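Local coordinates for Hia (Haemophilus influenzae, PDB 1S7M), which is a trimeric autotransporter adhesin of the bacterial outer membrane that probably attaches the bacterium to host cells, here represented by a binding-domain fragment, at residues Thr19-Asn24 / Ala31-Val36. Numbering follows the deposited sequence.
Sequences TITPAN and ANTISV
The backbone carbonyl of Asn32 rests against the ring of Pro22: Asn32 O lies 3.3 Å from Pro22 CG and 3.4 Å from Pro22 CD. Proline, which has no N-H to offer a neighbouring strand, suits the place where segment 19-24 leaves the sheet, and its CB points toward segment 31-36. Thr33 comes next, opposite Thr21. Its CA lies 3.6 Å from Ile20 O, a CA-H...O contact. Thr33 OG1 is buried with no polar partner in the model, a cost to the contact, whereas the backbone O of Thr33 is hydrogen-bonded to Ser42 OG.

Ile34 and Ile20 form an antiparallel hydrogen-bonded pair. Ile20 N donates to Ile34 O at 2.7 Å, and Ile34 N returns the bond to Ile20 O at 3.0 Å, almost straight at 175°. Their beta-branched side chains, well suited to extended backbone, share one face, with CB atoms 4.1 Å apart; there Ile20 packs on Gly17 of a second subunit and Ile34 on Thr37 of that same subunit. Ser35 pairs with Thr19 on the other face without mutual backbone bonds, its CB 3.8 Å from Thr19 OG1; a small residue fits this close pairing, where the CA atoms of Ser35 and Thr19 are 4.4 Å apart. Val36 continues the strand, packing against Val36 of the second subunit and Leu18 of the third. The arrangement is the central strand pair of a four-stranded antiparallel meander, whose isoleucine face contributes to the subunit interface of the homotrimer.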
ATOM      1  N   THR A  19     -11.432  28.639  -2.050  1.00 34.77           N
ATOM      2  CA  THR A  19     -10.043  28.642  -1.590  1.00 35.25           C
ATOM      3  C   THR A  19      -9.889  29.339  -0.223  1.00 36.96           C
ATOM      4  O   THR A  19     -10.409  30.442  -0.017  1.00 37.07           O
ATOM      5  CB  THR A  19      -9.112  29.366  -2.587  1.00 34.43           C
ATOM      6  OG1 THR A  19      -9.241  28.784  -3.886  1.00 36.92           O
ATOM      7  CG2 THR A  19      -7.679  29.237  -2.153  1.00 31.51           C
ATOM      8  N   ILE A  20      -9.185  28.689   0.703  1.00 36.41           N
ATOM      9  CA  ILE A  20      -8.922  29.248   2.024  1.00 34.78           C
ATOM     10  C   ILE A  20      -7.428  29.525   2.088  1.00 36.14           C
ATOM     11  O   ILE A  20      -6.611  28.621   1.903  1.00 36.23           O
ATOM     12  CB  ILE A  20      -9.232  28.271   3.200  1.00 34.42           C
ATOM     13  CG1 ILE A  20     -10.736  28.056   3.384  1.00 36.08           C
ATOM     14  CG2 ILE A  20      -8.711  28.858   4.500  1.00 29.39           C
ATOM     15  CD1 ILE A  20     -11.380  27.099   2.420  1.00 37.72           C
ATOM     16  N   THR A  21      -7.069  30.774   2.338  1.00 35.30           N
ATOM     17  CA  THR A  21      -5.671  31.145   2.459  1.00 37.24           C
ATOM     18  C   THR A  21      -5.414  31.358   3.949  1.00 38.47           C
ATOM     19  O   THR A  21      -6.035  32.209   4.575  1.00 37.74           O
ATOM     20  CB  THR A  21      -5.373  32.439   1.696  1.00 36.27           C
ATOM     21  OG1 THR A  21      -5.804  32.301   0.339  1.00 35.69           O
ATOM     22  CG2 THR A  21      -3.891  32.744   1.730  1.00 34.70           C
ATOM     23  N   PRO A  22      -4.510  30.567   4.539  1.00 40.74           N
ATOM     24  CA  PRO A  22      -4.181  30.673   5.966  1.00 42.91           C
ATOM     25  C   PRO A  22      -3.667  32.066   6.313  1.00 45.46           C
ATOM     26  O   PRO A  22      -3.308  32.845   5.427  1.00 45.21           O
ATOM     27  CB  PRO A  22      -3.102  29.614   6.154  1.00 41.30           C
ATOM     28  CG  PRO A  22      -3.382  28.634   5.084  1.00 42.45           C
ATOM     29  CD  PRO A  22      -3.709  29.511   3.904  1.00 41.44           C
ATOM     30  N   ALA A  23      -3.617  32.373   7.604  1.00 48.24           N
ATOM     31  CA  ALA A  23      -3.139  33.682   8.035  1.00 51.10           C
ATOM     32  C   ALA A  23      -1.710  33.930   7.582  1.00 52.72           C
ATOM     33  O   ALA A  23      -1.232  35.058   7.642  1.00 54.43           O
ATOM     34  CB  ALA A  23      -3.231  33.810   9.555  1.00 50.44           C
ATOM     35  N   ASN A  24      -1.035  32.886   7.107  1.00 54.18           N
ATOM     36  CA  ASN A  24       0.353  33.009   6.672  1.00 54.99           C
ATOM     37  C   ASN A  24       0.613  33.064   5.158  1.00 55.99           C
ATOM     38  O   ASN A  24       1.737  32.832   4.720  1.00 56.66           O
ATOM     39  CB  ASN A  24       1.175  31.889   7.293  1.00 55.17           C
ATOM     40  N   ALA A  31       0.418  26.216  -2.477  1.00 51.31           N
ATOM     41  CA  ALA A  31       0.666  25.035  -1.657  1.00 48.50           C
ATOM     42  C   ALA A  31       0.101  25.090  -0.248  1.00 46.57           C
ATOM     43  O   ALA A  31      -0.315  24.058   0.280  1.00 46.30           O
ATOM     44  CB  ALA A  31       2.160  24.751  -1.597  1.00 49.11           C
ATOM     45  N   ASN A  32       0.102  26.271   0.369  1.00 44.20           N
ATOM     46  CA  ASN A  32      -0.429  26.407   1.721  1.00 42.39           C
ATOM     47  C   ASN A  32      -1.931  26.555   1.705  1.00 40.71           C
ATOM     48  O   ASN A  32      -2.583  26.481   2.737  1.00 39.83           O
ATOM     49  CB  ASN A  32       0.162  27.615   2.431  1.00 45.52           C
ATOM     50  CG  ASN A  32       1.475  27.308   3.091  1.00 48.05           C
ATOM     51  OD1 ASN A  32       1.632  26.271   3.739  1.00 50.73           O
ATOM     52  ND2 ASN A  32       2.431  28.214   2.946  1.00 50.84           N
ATOM     53  N   THR A  33      -2.471  26.770   0.516  1.00 39.15           N
ATOM     54  CA  THR A  33      -3.896  26.937   0.333  1.00 37.86           C
ATOM     55  C   THR A  33      -4.692  25.662   0.569  1.00 35.90           C
ATOM     56  O   THR A  33      -4.234  24.563   0.276  1.00 36.75           O
ATOM     57  CB  THR A  33      -4.183  27.431  -1.099  1.00 39.76           C
ATOM     58  OG1 THR A  33      -3.993  28.850  -1.166  1.00 41.66           O
ATOM     59  CG2 THR A  33      -5.590  27.077  -1.514  1.00 41.40           C
ATOM     60  N   ILE A  34      -5.884  25.815   1.121  1.00 33.99           N
ATOM     61  CA  ILE A  34      -6.771  24.685   1.328  1.00 32.82           C
ATOM     62  C   ILE A  34      -7.886  24.984   0.327  1.00 33.68           C
ATOM     63  O   ILE A  34      -8.532  26.042   0.396  1.00 31.30           O
ATOM     64  CB  ILE A  34      -7.374  24.663   2.733  1.00 33.97           C
ATOM     65  CG1 ILE A  34      -6.290  24.969   3.777  1.00 35.00           C
ATOM     66  CG2 ILE A  34      -8.048  23.307   2.976  1.00 30.90           C
ATOM     67  CD1 ILE A  34      -5.256  23.936   3.906  1.00 35.56           C
ATOM     68  N   SER A  35      -8.128  24.074  -0.606  1.00 32.14           N
ATOM     69  CA  SER A  35      -9.143  24.363  -1.602  1.00 32.88           C
ATOM     70  C   SER A  35      -9.846  23.193  -2.230  1.00 32.24           C
ATOM     71  O   SER A  35      -9.307  22.095  -2.292  1.00 32.05           O
ATOM     72  CB  SER A  35      -8.529  25.188  -2.724  1.00 32.36           C
ATOM     73  OG  SER A  35      -7.591  24.411  -3.443  1.00 32.23           O
ATOM     74  N   VAL A  36     -11.065  23.476  -2.688  1.00 31.64           N
ATOM     75  CA  VAL A  36     -11.926  22.542  -3.393  1.00 31.36           C
ATOM     76  C   VAL A  36     -12.362  23.313  -4.640  1.00 32.40           C
ATOM     77  O   VAL A  36     -13.264  24.156  -4.587  1.00 31.95           O
ATOM     78  CB  VAL A  36     -13.165  22.157  -2.578  1.00 31.08           C
ATOM     79  CG1 VAL A  36     -14.104  21.333  -3.434  1.00 32.58           C
ATOM     80  CG2 VAL A  36     -12.757  21.333  -1.367  1.00 31.69           C
TER